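Local structure of leukocyte-associated immunoglobulin-like receptor 1 (Mus musculus, 4ESK) at residues G23-V28 with I67-E72; C30-K35 with C80-G85; N40-E45 with T61-E66; G76-I81 with L95-I100. The protein acts, through an extracellular immunoglobulin-like domain and a cytoplasmic tail, as an inhibitory receptor restraining natural killer, B and T cells by recruiting phosphatases. All blocks are in the same frame, centred on the assembly; numbering follows the deposited sequence. Where two conformers were deposited one is given.

The four contacts lie within one immunoglobulin sandwich. Along the chain, contact 3 is nested inside the loops closed by contacts 1 and 2, whose segments alternate, and contact 4 follows contact 3. Contacts 1 and 2 both use strand 26-31 and lie on opposite sides of the chain's centre, their own centres about 23 Å apart. Contacts 2 and 4 share Cys80 and Ile81 on strand 76-84, with centres about 18 Å apart. Contact 3, whose centre is about 8 Å from that of contact 2, packs strand 41-46 against strand 62-67. Contacts 1 and 4 tie strands within the sheets; contacts 2 and 3 join the two sheets, holding together the sandwich of the receptor's extracellular domain.

Contact 1 (G23-V28 with I67-E72); sequences GTFVTV and IGPVNE
Thr24 O is gripped twice from residues 67-72: the N-H of Val70 donates to it (Val70 N to Thr24 O 2.8 Å) and the CA-H of Pro69 makes a longer contact (Pro69 CA to Thr24 O 3.4 Å). One step back, Gly23 N donates to Val70 O at 2.7 Å, an almost straight bond (169° at the hydrogen). Val26 and Ile67 form an antiparallel hydrogen-bonded pair at the other end, bonded in both directions; Val26 N, 2.7 Å from Ile67 O, sits above the plane of that carbonyl. Between these bonds lies the cis Gly68-Pro69 peptide, with one face of the Phe25 ring over it. With Phe25 CG anti to the carbonyl carbon (chi1 -73°), the ring starts out toward Gly68; its CE2 comes to 3.3 Å from Gly68 C, its CZ to 3.6 Å from Pro69 CD. Gly68 has no side chain, which lets the ring settle directly on its backbone. Val26 and Val70 cross at about a right angle, with Val26 CG2 at 3.9 Å from Val70 CG1, and both touch Ile20. Val28 CG2 reaches Ile67 CD1, and both residues touch Leu44. Backbone bonds thus carry the pairing past the end of regular strand, an aromatic ring rests on the cis peptide, and the aliphatic branches turn to the side of Ile20 and Leu44, where Ile67 and Val70 are buried.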
loop_
_atom_site.group_PDB
_atom_site.type_symbol
_atom_site.label_atom_id
_atom_site.label_comp_id
_atom_site.label_asym_id
_atom_site.label_seq_id
_atom_site.Cartn_x
_atom_site.Cartn_y
_atom_site.Cartn_z
ATOM N N GLY A 23 3.488 -17.572 -2.200
ATOM C CA GLY A 23 3.839 -17.963 -0.849
ATOM C C GLY A 23 4.625 -16.912 -0.080
ATOM O O GLY A 23 4.942 -17.120 1.083
ATOM N N THR A 24 4.948 -15.799 -0.737
ATOM C CA THR A 24 5.674 -14.674 -0.121
ATOM C C THR A 24 4.771 -13.944 0.860
ATOM O O THR A 24 3.566 -13.902 0.669
ATOM C CB THR A 24 6.095 -13.632 -1.198
ATOM O OG1 THR A 24 6.983 -14.231 -2.123
ATOM C CG2 THR A 24 6.799 -12.355 -0.605
ATOM N N PHE A 25 5.368 -13.343 1.882
ATOM C CA PHE A 25 4.648 -12.384 2.729
ATOM C C PHE A 25 5.003 -10.954 2.297
ATOM O O PHE A 25 6.183 -10.563 2.306
ATOM C CB PHE A 25 4.954 -12.620 4.205
ATOM C CG PHE A 25 4.300 -13.855 4.766
ATOM C CD1 PHE A 25 4.760 -15.114 4.422
ATOM C CD2 PHE A 25 3.218 -13.758 5.637
ATOM C CE1 PHE A 25 4.146 -16.260 4.917
ATOM C CE2 PHE A 25 2.608 -14.903 6.143
ATOM C CZ PHE A 25 3.074 -16.154 5.776
ATOM N N VAL A 26 3.986 -10.206 1.877
ATOM C CA VAL A 26 4.148 -8.814 1.424
ATOM C C VAL A 26 3.766 -7.874 2.570
ATOM O O VAL A 26 2.904 -8.202 3.392
ATOM C CB VAL A 26 3.276 -8.531 0.188
ATOM C CG1 VAL A 26 3.149 -7.046 -0.097
ATOM C CG2 VAL A 26 3.833 -9.232 -1.051
ATOM N N THR A 27 4.462 -6.739 2.652
ATOM C CA THR A 27 4.122 -5.678 3.586
ATOM C C THR A 27 3.900 -4.428 2.768
ATOM O O THR A 27 4.769 -4.034 1.989
ATOM C CB THR A 27 5.268 -5.411 4.564
ATOM O OG1 THR A 27 5.607 -6.623 5.258
ATOM C CG2 THR A 27 4.885 -4.332 5.581
ATOM N N VAL A 28 2.737 -3.817 2.926
ATOM C CA VAL A 28 2.408 -2.576 2.230
ATOM C C VAL A 28 2.458 -1.497 3.301
ATOM O O VAL A 28 1.786 -1.628 4.339
ATOM C CB VAL A 28 1.001 -2.574 1.584
ATOM C CG1 VAL A 28 0.771 -1.280 0.801
ATOM C CG2 VAL A 28 0.790 -3.757 0.618
ATOM N N ILE A 67 0.196 -8.776 3.985
ATOM C CA ILE A 67 -0.504 -9.631 3.055
ATOM C C ILE A 67 0.351 -10.867 2.774
ATOM O O ILE A 67 1.311 -10.806 2.029
ATOM C CB ILE A 67 -0.791 -8.931 1.717
ATOM C CG1 ILE A 67 -1.483 -7.584 1.933
ATOM C CG2 ILE A 67 -1.649 -9.806 0.823
ATOM C CD1 ILE A 67 -1.628 -6.815 0.636
ATOM N N GLY A 68 0.002 -11.997 3.385
ATOM C CA GLY A 68 0.806 -13.202 3.193
ATOM C C GLY A 68 0.194 -14.400 3.890
ATOM O O GLY A 68 -0.475 -14.238 4.909
ATOM N N PRO A 69 0.438 -15.608 3.355
ATOM C CA PRO A 69 1.174 -15.910 2.117
ATOM C C PRO A 69 0.398 -15.562 0.866
ATOM O O PRO A 69 -0.809 -15.824 0.771
ATOM C CB PRO A 69 1.391 -17.424 2.205
ATOM C CG PRO A 69 0.234 -17.898 3.004
ATOM C CD PRO A 69 0.025 -16.835 4.043
ATOM N N VAL A 70 1.077 -14.982 -0.113
ATOM C CA VAL A 70 0.399 -14.550 -1.336
ATOM C C VAL A 70 0.150 -15.694 -2.329
ATOM O O VAL A 70 0.920 -16.658 -2.426
ATOM C CB VAL A 70 1.121 -13.391 -2.064
ATOM C CG1 VAL A 70 1.189 -12.162 -1.152
ATOM C CG2 VAL A 70 2.505 -13.814 -2.533
ATOM N N ASN A 71 -0.941 -15.558 -3.058
ATOM C CA ASN A 71 -1.169 -16.366 -4.246
ATOM C C ASN A 71 -1.638 -15.507 -5.415
ATOM O O ASN A 71 -1.534 -14.277 -5.365
ATOM C CB ASN A 71 -2.127 -17.521 -3.921
ATOM C CG ASN A 71 -3.508 -17.041 -3.549
ATOM O OD1 ASN A 71 -3.869 -15.887 -3.798
ATOM N ND2 ASN A 71 -4.299 -17.928 -2.943
ATOM N N GLU A 72 -2.150 -16.144 -6.473
ATOM C CA GLU A 72 -2.515 -15.451 -7.703
ATOM C C GLU A 72 -3.577 -14.362 -7.504
ATOM O O GLU A 72 -3.656 -13.447 -8.283
ATOM C CB GLU A 72 -2.962 -16.461 -8.782
ATOM C CG GLU A 72 -4.273 -17.203 -8.511
ATOM C CD GLU A 72 -4.146 -18.369 -7.536
ATOM O OE1 GLU A 72 -3.006 -18.759 -7.179
ATOM O OE2 GLU A 72 -5.206 -18.903 -7.127
#

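Contact 2 (C30-K35 with C80-G85); sequences CSYSDK and CIYSKG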
loop_
_atom_site.group_PDB
_atom_site.type_symbol
_atom_site.label_atom_id
_atom_site.label_comp_id
_atom_site.label_asym_id
_atom_site.label_seq_id
_atom_site.Cartn_x
_atom_site.Cartn_y
_atom_site.Cartn_z
ATOM N N CYS A 30 1.589 2.238 3.848
ATOM C CA CYS A 30 0.962 3.494 3.442
ATOM C C CYS A 30 1.535 4.560 4.341
ATOM O O CYS A 30 1.785 4.321 5.532
ATOM C CB CYS A 30 -0.555 3.415 3.622
ATOM S SG CYS A 30 -1.374 2.185 2.601
ATOM N N SER A 31 1.757 5.753 3.812
ATOM C CA SER A 31 2.335 6.834 4.608
ATOM C C SER A 31 1.682 8.156 4.202
ATOM O O SER A 31 1.281 8.320 3.054
ATOM C CB SER A 31 3.856 6.871 4.402
ATOM O OG SER A 31 4.484 7.896 5.157
ATOM N N TYR A 32 1.578 9.098 5.131
ATOM C CA TYR A 32 1.119 10.418 4.756
ATOM C C TYR A 32 1.865 11.436 5.581
ATOM O O TYR A 32 1.512 11.689 6.716
ATOM C CB TYR A 32 -0.388 10.558 4.919
ATOM C CG TYR A 32 -1.025 11.640 4.077
ATOM C CD1 TYR A 32 -0.266 12.633 3.435
ATOM C CD2 TYR A 32 -2.404 11.677 3.910
ATOM C CE1 TYR A 32 -0.870 13.583 2.647
ATOM C CE2 TYR A 32 -3.016 12.635 3.134
ATOM C CZ TYR A 32 -2.250 13.595 2.512
ATOM O OH TYR A 32 -2.852 14.545 1.722
ATOM N N SER A 33 2.907 11.990 4.976
ATOM C CA SER A 33 3.696 13.058 5.566
ATOM C C SER A 33 2.836 14.303 5.726
ATOM O O SER A 33 2.065 14.684 4.834
ATOM C CB SER A 33 4.886 13.397 4.669
ATOM O OG SER A 33 4.437 14.061 3.494
ATOM N N ASP A 34 2.998 14.974 6.839
ATOM C CA ASP A 34 2.467 16.331 6.978
ATOM C C ASP A 34 1.002 16.319 7.397
ATOM O O ASP A 34 0.639 17.077 8.288
ATOM C CB ASP A 34 2.637 17.188 5.692
ATOM C CG ASP A 34 4.083 17.256 5.197
ATOM O OD1 ASP A 34 4.957 17.594 6.029
ATOM O OD2 ASP A 34 4.349 16.984 3.982
ATOM N N LYS A 35 0.173 15.471 6.782
ATOM C CA LYS A 35 -1.297 15.576 6.932
ATOM C C LYS A 35 -1.963 14.390 7.618
ATOM O O LYS A 35 -3.187 14.308 7.660
ATOM C CB LYS A 35 -1.963 15.747 5.561
ATOM C CG LYS A 35 -1.339 16.795 4.670
ATOM C CD LYS A 35 -1.598 18.196 5.171
ATOM C CE LYS A 35 -1.282 19.237 4.099
ATOM N NZ LYS A 35 -1.836 18.920 2.744
ATOM N N CYS A 80 -2.799 3.542 -1.829
ATOM C CA CYS A 80 -3.292 3.860 -0.487
ATOM C C CYS A 80 -4.209 5.091 -0.572
ATOM O O CYS A 80 -3.874 6.055 -1.237
ATOM C CB CYS A 80 -2.123 4.180 0.452
ATOM S SG CYS A 80 -0.964 2.801 0.727
ATOM N N ILE A 81 -5.351 5.059 0.114
ATOM C CA ILE A 81 -6.274 6.214 0.188
ATOM C C ILE A 81 -6.541 6.536 1.654
ATOM O O ILE A 81 -6.944 5.659 2.437
ATOM C CB ILE A 81 -7.631 5.977 -0.523
ATOM C CG1 ILE A 81 -7.387 5.554 -1.985
ATOM C CG2 ILE A 81 -8.490 7.241 -0.394
ATOM C CD1 ILE A 81 -8.581 5.028 -2.747
ATOM N N TYR A 82 -6.288 7.785 2.028
ATOM C CA TYR A 82 -6.558 8.275 3.367
ATOM C C TYR A 82 -7.847 9.069 3.285
ATOM O O TYR A 82 -8.034 9.828 2.333
ATOM C CB TYR A 82 -5.415 9.173 3.855
ATOM C CG TYR A 82 -4.233 8.394 4.348
ATOM C CD1 TYR A 82 -3.244 7.980 3.466
ATOM C CD2 TYR A 82 -4.113 8.037 5.692
ATOM C CE1 TYR A 82 -2.165 7.267 3.906
ATOM C CE2 TYR A 82 -3.050 7.287 6.126
ATOM C CZ TYR A 82 -2.068 6.913 5.222
ATOM O OH TYR A 82 -1.014 6.195 5.671
ATOM N N SER A 83 -8.732 8.891 4.261
ATOM C CA SER A 83 -10.021 9.588 4.230
ATOM C C SER A 83 -10.522 10.027 5.599
ATOM O O SER A 83 -10.077 9.551 6.641
ATOM C CB SER A 83 -11.082 8.726 3.527
ATOM O OG SER A 83 -11.317 7.543 4.242
ATOM N N LYS A 84 -11.474 10.958 5.556
ATOM C CA LYS A 84 -12.222 11.412 6.722
ATOM C C LYS A 84 -13.664 11.619 6.227
ATOM O O LYS A 84 -13.903 12.386 5.287
ATOM C CB LYS A 84 -11.645 12.736 7.233
ATOM C CG LYS A 84 -12.390 13.368 8.404
ATOM C CD LYS A 84 -12.049 12.687 9.722
ATOM C CE LYS A 84 -12.792 13.301 10.909
ATOM N NZ LYS A 84 -12.768 14.792 10.903
ATOM N N GLY A 85 -14.600 10.902 6.833
ATOM C CA GLY A 85 -15.992 10.933 6.398
ATOM C C GLY A 85 -16.127 10.482 4.957
ATOM O O GLY A 85 -15.386 9.602 4.495
#
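Cys30 and Cys80 form the disulfide that pins together the two sheets of the immunoglobulin sandwich, joining strand 26-31 to strand 76-84. The covalent link is 2.0 Å from Cys30 SG to Cys80 SG, with a torsion of -78° about the S-S bond. In both cysteines SG stands anti to the carbonyl carbon (chi1 -63°), beside the backbone N; across the bridge Cys30 CB and Cys80 CB are 3.6 Å apart. The aromatic interactions follow two residues further along each segment. Tyr32 and Tyr82 slide past each other in opposite directions, and their rings meet obliquely, centroids 5.4 Å apart and planes at 53°. Tyr32 CB makes a CH-pi contact over one face of the Tyr82 ring, 4.0 Å from that ring's centroid, while Tyr32 CD2 touches Tyr82 CG at 3.8 Å. His36 and Tyr39 extend this aromatic group, His36 against Tyr82 and Tyr39 against Tyr32. The polar end of Tyr82 comes up to the backbone of strand 26-31, but its hydrogen bond goes to Asp63 OD1 of strand 62-67, the neighbour of strand 26-31. Between the two segments the hydroxyl makes packing contacts: Tyr82 OH lies 3.3 Å from Cys30 C and 3.5 Å from Cys30 CB.

Contact 3 (N40-E45 with T61-E66); sequences NMVRLE and TEDEFE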
loop_
_atom_site.group_PDB
_atom_site.type_symbol
_atom_site.label_atom_id
_atom_site.label_comp_id
_atom_site.label_asym_id
_atom_site.label_seq_id
_atom_site.Cartn_x
_atom_site.Cartn_y
_atom_site.Cartn_z
ATOM N N ASN A 40 -8.833 9.819 9.448
ATOM C CA ASN A 40 -9.016 8.792 10.474
ATOM C C ASN A 40 -9.163 7.361 9.932
ATOM O O ASN A 40 -9.216 6.424 10.714
ATOM C CB ASN A 40 -10.178 9.149 11.421
ATOM C CG ASN A 40 -11.523 9.171 10.740
ATOM O OD1 ASN A 40 -11.641 8.972 9.532
ATOM N ND2 ASN A 40 -12.577 9.436 11.538
ATOM N N MET A 41 -9.235 7.221 8.612
ATOM C CA MET A 41 -9.275 5.922 7.954
ATOM C C MET A 41 -8.200 5.827 6.881
ATOM O O MET A 41 -7.870 6.799 6.216
ATOM C CB MET A 41 -10.632 5.679 7.303
ATOM C CG MET A 41 -11.744 5.468 8.333
ATOM S SD MET A 41 -11.519 3.955 9.287
ATOM C CE MET A 41 -11.605 2.732 7.968
ATOM N N VAL A 42 -7.686 4.619 6.701
ATOM C CA VAL A 42 -6.771 4.360 5.602
ATOM C C VAL A 42 -7.188 3.048 4.946
ATOM O O VAL A 42 -7.482 2.048 5.623
ATOM C CB VAL A 42 -5.298 4.329 6.057
ATOM C CG1 VAL A 42 -5.064 3.325 7.176
ATOM C CG2 VAL A 42 -4.391 4.048 4.861
ATOM N N ARG A 43 -7.216 3.063 3.628
ATOM C CA ARG A 43 -7.571 1.879 2.879
ATOM C C ARG A 43 -6.561 1.571 1.784
ATOM O O ARG A 43 -5.934 2.469 1.180
ATOM C CB ARG A 43 -8.974 1.967 2.329
ATOM C CG ARG A 43 -9.213 2.889 1.160
ATOM C CD ARG A 43 -10.690 2.782 0.790
ATOM N NE ARG A 43 -11.092 3.631 -0.327
ATOM C CZ ARG A 43 -11.519 4.893 -0.229
ATOM N NH1 ARG A 43 -11.582 5.529 0.936
ATOM N NH2 ARG A 43 -11.888 5.530 -1.322
ATOM N N LEU A 44 -6.365 0.281 1.602
ATOM C CA LEU A 44 -5.598 -0.222 0.497
ATOM C C LEU A 44 -6.601 -0.558 -0.577
ATOM O O LEU A 44 -7.486 -1.406 -0.359
ATOM C CB LEU A 44 -4.811 -1.437 0.958
ATOM C CG LEU A 44 -3.758 -2.046 0.059
ATOM C CD1 LEU A 44 -2.773 -0.979 -0.436
ATOM C CD2 LEU A 44 -3.068 -3.111 0.895
ATOM N N GLU A 45 -6.493 0.129 -1.702
ATOM C CA GLU A 45 -7.337 -0.103 -2.868
ATOM C C GLU A 45 -6.593 -1.049 -3.805
ATOM O O GLU A 45 -5.403 -0.854 -4.054
ATOM C CB GLU A 45 -7.646 1.205 -3.597
ATOM C CG GLU A 45 -8.667 1.055 -4.736
ATOM C CD GLU A 45 -8.902 2.331 -5.533
ATOM O OE1 GLU A 45 -9.917 3.002 -5.287
ATOM O OE2 GLU A 45 -8.067 2.676 -6.413
ATOM N N THR A 61 2.958 8.081 11.230
ATOM C CA THR A 61 2.441 8.540 9.950
ATOM C C THR A 61 2.456 7.419 8.908
ATOM O O THR A 61 2.165 7.662 7.739
ATOM C CB THR A 61 3.209 9.774 9.446
ATOM O OG1 THR A 61 4.621 9.519 9.427
ATOM C CG2 THR A 61 2.929 10.995 10.348
ATOM N N GLU A 62 2.832 6.212 9.326
ATOM C CA GLU A 62 2.779 5.043 8.466
ATOM C C GLU A 62 1.709 4.081 8.974
ATOM O O GLU A 62 1.526 3.921 10.176
ATOM C CB GLU A 62 4.138 4.311 8.436
ATOM C CG GLU A 62 5.252 5.090 7.759
ATOM C CD GLU A 62 5.609 6.409 8.445
ATOM O OE1 GLU A 62 6.028 6.406 9.620
ATOM O OE2 GLU A 62 5.455 7.466 7.813
ATOM N N ASP A 63 1.051 3.417 8.042
ATOM C CA ASP A 63 -0.014 2.446 8.321
ATOM C C ASP A 63 0.270 1.219 7.460
ATOM O O ASP A 63 0.316 1.321 6.233
ATOM C CB ASP A 63 -1.343 3.061 7.929
ATOM C CG ASP A 63 -1.672 4.284 8.741
ATOM O OD1 ASP A 63 -1.370 5.403 8.271
ATOM O OD2 ASP A 63 -2.190 4.138 9.870
ATOM N N GLU A 64 0.483 0.075 8.100
ATOM C CA GLU A 64 0.950 -1.104 7.396
ATOM C C GLU A 64 -0.136 -2.140 7.233
ATOM O O GLU A 64 -0.966 -2.322 8.128
ATOM C CB GLU A 64 2.071 -1.765 8.163
ATOM C CG GLU A 64 3.328 -0.951 8.254
ATOM C CD GLU A 64 4.500 -1.774 8.734
ATOM O OE1 GLU A 64 4.402 -3.022 8.748
ATOM O OE2 GLU A 64 5.509 -1.161 9.116
ATOM N N PHE A 65 -0.096 -2.834 6.106
ATOM C CA PHE A 65 -0.993 -3.947 5.822
ATOM C C PHE A 65 -0.116 -5.144 5.465
ATOM O O PHE A 65 0.623 -5.082 4.494
ATOM C CB PHE A 65 -1.890 -3.608 4.639
ATOM C CG PHE A 65 -2.841 -2.465 4.880
ATOM C CD1 PHE A 65 -4.119 -2.711 5.306
ATOM C CD2 PHE A 65 -2.466 -1.152 4.638
ATOM C CE1 PHE A 65 -5.010 -1.672 5.529
ATOM C CE2 PHE A 65 -3.348 -0.102 4.863
ATOM C CZ PHE A 65 -4.630 -0.365 5.293
ATOM N N GLU A 66 -0.161 -6.210 6.261
ATOM C CA GLU A 66 0.585 -7.416 5.935
ATOM C C GLU A 66 -0.315 -8.339 5.134
ATOM O O GLU A 66 -1.441 -8.626 5.548
ATOM C CB GLU A 66 1.096 -8.144 7.171
ATOM C CG GLU A 66 2.161 -9.177 6.815
ATOM C CD GLU A 66 2.509 -10.106 7.953
ATOM O OE1 GLU A 66 1.936 -9.952 9.051
ATOM O OE2 GLU A 66 3.367 -10.989 7.755
#
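Val42 and Leu44 meet Asp63 and Phe65 across the core of the immunoglobulin sandwich, where strand 41-46 of one sheet packs against strand 62-67 of the other. At 8.8 Å the axes of residues 41-45 and 62-66 are too far apart for backbone bonds; they run at 42° to each other, and side chains make the contact. Phe65 has the largest share of it. One face of its ring receives the CB-H of Leu44 in a CH-pi contact, Leu44 CB lying 4.3 Å from the centroid of the Phe65 ring and only 5° off its normal. The two side chains slide past each other in opposite directions, and Leu44 CD2 ends 4.0 Å from Phe65 CB. Phe65 also takes part in a cation-pi contact with Lys54 and touches Cys30 of the disulfide. Val42 turns CG1 into the position between its backbone N and carbonyl carbon (chi1 55°), and this branch, 3.8 Å from Asp63 CB, lies against the root of the acidic side chain. Val42 CG1 also lies 4.2 Å from Phe65 CZ. The buried carboxylate of Asp63 finds its partners beyond the two segments: OD1 takes His36 NE2 besides the tyrosine hydroxyl, and OD2 the backbone N of Glu57. These bonds would offset the cost of burying the charge and fix the rotation of the group. At the far rim of the Phe65 ring, Val42 O lies in the ring plane at its edge, 3.8 Å from Phe65 CZ.

Contact 4 (G76-I81 with L95-I100); sequences GHYSCI and LELKVI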
loop_
_atom_site.group_PDB
_atom_site.type_symbol
_atom_site.label_atom_id
_atom_site.label_comp_id
_atom_site.label_asym_id
_atom_site.label_seq_id
_atom_site.Cartn_x
_atom_site.Cartn_y
_atom_site.Cartn_z
ATOM N N GLY A 76 -2.211 -7.539 -9.026
ATOM C CA GLY A 76 -3.031 -6.356 -9.267
ATOM C C GLY A 76 -2.345 -5.023 -8.997
ATOM O O GLY A 76 -1.144 -4.992 -8.717
ATOM N N HIS A 77 -3.133 -3.942 -9.089
ATOM C CA HIS A 77 -2.663 -2.562 -8.908
ATOM C C HIS A 77 -3.142 -2.027 -7.592
ATOM O O HIS A 77 -4.341 -2.137 -7.275
ATOM C CB HIS A 77 -3.187 -1.668 -10.025
ATOM C CG HIS A 77 -2.561 -1.956 -11.371
ATOM N ND1 HIS A 77 -2.983 -2.965 -12.162
ATOM C CD2 HIS A 77 -1.513 -1.342 -12.047
ATOM C CE1 HIS A 77 -2.242 -3.000 -13.292
ATOM N NE2 HIS A 77 -1.339 -2.012 -13.227
ATOM N N TYR A 78 -2.232 -1.422 -6.829
ATOM C CA TYR A 78 -2.506 -1.030 -5.464
ATOM C C TYR A 78 -2.210 0.436 -5.239
ATOM O O TYR A 78 -1.239 0.962 -5.777
ATOM C CB TYR A 78 -1.639 -1.817 -4.499
ATOM C CG TYR A 78 -1.993 -3.291 -4.397
ATOM C CD1 TYR A 78 -2.801 -3.761 -3.370
ATOM C CD2 TYR A 78 -1.518 -4.194 -5.337
ATOM C CE1 TYR A 78 -3.126 -5.109 -3.265
ATOM C CE2 TYR A 78 -1.838 -5.546 -5.247
ATOM C CZ TYR A 78 -2.626 -5.988 -4.213
ATOM O OH TYR A 78 -2.916 -7.328 -4.121
ATOM N N SER A 79 -3.064 1.074 -4.441
ATOM C CA SER A 79 -2.812 2.431 -3.986
ATOM C C SER A 79 -3.374 2.603 -2.578
ATOM O O SER A 79 -4.302 1.864 -2.153
ATOM C CB SER A 79 -3.422 3.438 -4.954
ATOM O OG SER A 79 -4.818 3.264 -5.044
ATOM N N CYS A 80 -2.799 3.542 -1.829
ATOM C CA CYS A 80 -3.292 3.860 -0.487
ATOM C C CYS A 80 -4.209 5.091 -0.572
ATOM O O CYS A 80 -3.874 6.055 -1.237
ATOM C CB CYS A 80 -2.123 4.180 0.452
ATOM S SG CYS A 80 -0.964 2.801 0.727
ATOM N N ILE A 81 -5.351 5.059 0.114
ATOM C CA ILE A 81 -6.274 6.214 0.188
ATOM C C ILE A 81 -6.541 6.536 1.654
ATOM O O ILE A 81 -6.944 5.659 2.437
ATOM C CB ILE A 81 -7.631 5.977 -0.523
ATOM C CG1 ILE A 81 -7.387 5.554 -1.985
ATOM C CG2 ILE A 81 -8.490 7.241 -0.394
ATOM C CD1 ILE A 81 -8.581 5.028 -2.747
ATOM N N LEU A 95 1.058 1.154 -7.462
ATOM C CA LEU A 95 2.072 0.142 -7.686
ATOM C C LEU A 95 1.413 -1.134 -8.185
ATOM O O LEU A 95 0.311 -1.485 -7.773
ATOM C CB LEU A 95 2.853 -0.168 -6.420
ATOM C CG LEU A 95 3.669 1.002 -5.830
ATOM C CD1 LEU A 95 4.310 0.572 -4.513
ATOM C CD2 LEU A 95 4.742 1.419 -6.820
ATOM N N GLU A 96 2.140 -1.857 -9.022
ATOM C CA GLU A 96 1.651 -3.111 -9.590
ATOM C C GLU A 96 2.396 -4.276 -8.979
ATOM O O GLU A 96 3.634 -4.244 -8.884
ATOM C CB GLU A 96 1.857 -3.103 -11.096
ATOM C CG GLU A 96 1.434 -4.395 -11.764
ATOM C CD GLU A 96 1.602 -4.383 -13.263
ATOM O OE1 GLU A 96 2.443 -3.622 -13.814
ATOM O OE2 GLU A 96 0.880 -5.179 -13.901
ATOM N N LEU A 97 1.655 -5.298 -8.543
ATOM C CA LEU A 97 2.264 -6.558 -8.130
ATOM C C LEU A 97 1.904 -7.658 -9.099
ATOM O O LEU A 97 0.757 -7.747 -9.523
ATOM C CB LEU A 97 1.797 -6.997 -6.766
ATOM C CG LEU A 97 2.011 -6.016 -5.633
ATOM C CD1 LEU A 97 1.543 -6.695 -4.370
ATOM C CD2 LEU A 97 3.490 -5.632 -5.543
ATOM N N LYS A 98 2.884 -8.500 -9.413
ATOM C CA LYS A 98 2.636 -9.692 -10.203
ATOM C C LYS A 98 3.204 -10.883 -9.439
ATOM O O LYS A 98 4.406 -10.942 -9.131
ATOM C CB LYS A 98 3.224 -9.552 -11.617
ATOM C CG LYS A 98 3.139 -10.834 -12.463
ATOM C CD LYS A 98 1.717 -11.390 -12.522
ATOM C CE LYS A 98 1.608 -12.675 -13.355
ATOM N NZ LYS A 98 0.201 -12.900 -13.807
ATOM N N VAL A 99 2.315 -11.809 -9.077
ATOM C CA VAL A 99 2.678 -12.973 -8.287
ATOM C C VAL A 99 2.995 -14.095 -9.270
ATOM O O VAL A 99 2.216 -14.349 -10.186
ATOM C CB VAL A 99 1.554 -13.397 -7.307
ATOM C CG1 VAL A 99 1.948 -14.665 -6.539
ATOM C CG2 VAL A 99 1.270 -12.264 -6.329
ATOM N N ILE A 100 4.154 -14.732 -9.099
ATOM C CA ILE A 100 4.589 -15.771 -10.050
ATOM C C ILE A 100 4.757 -17.151 -9.399
ATOM O O ILE A 100 5.221 -17.268 -8.253
ATOM C CB ILE A 100 5.861 -15.342 -10.831
ATOM C CG1 ILE A 100 7.062 -15.125 -9.904
ATOM C CG2 ILE A 100 5.591 -14.079 -11.641
ATOM C CD1 ILE A 100 8.111 -16.217 -9.992
#
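Tyr78 and Leu97 make the tight part of this antiparallel pairing, crossing at about a right angle on the inner face of the sheet. CD1 of Leu97 meets the ring obliquely, 3.7 Å from Tyr78 CE2, while the end of Leu95, on the same face, leads away. Four backbone bonds hold the strands beneath them. Tyr78 and Leu95 bond in both directions, the shorter bond running 2.7 Å from Tyr78 N to Leu95 O, and Gly76 and Leu97 do the same, with Leu97 N at 2.8 Å from Gly76 O. Gly76 has backbone angles that only glycine readily adopts. The opposite face, carrying His77 and Glu96, is looser and nearer solvent. There the two side chains lie side by side, with ring and carboxylate planes 22° apart. Glu96 CG, anti to its backbone N (chi1 177°), lies over one face of the His77 ring, toward its rim, 4.2 Å from the centroid, in a CH-pi contact. The carboxylate comes no nearer to the ring than 3.8 Å, from Glu96 CD to His77 NE2; its OE1 is hydrogen-bonded to Ser17 OG instead. Leu97 goes on to touch Leu18 and Ile20 of strand 17-21. The hydroxyl of Tyr78 is hydrogen-bonded to Ile74 O, four residues earlier, which makes this the tyrosine corner of an immunoglobulin fold, set on the hairpin of its last two strands.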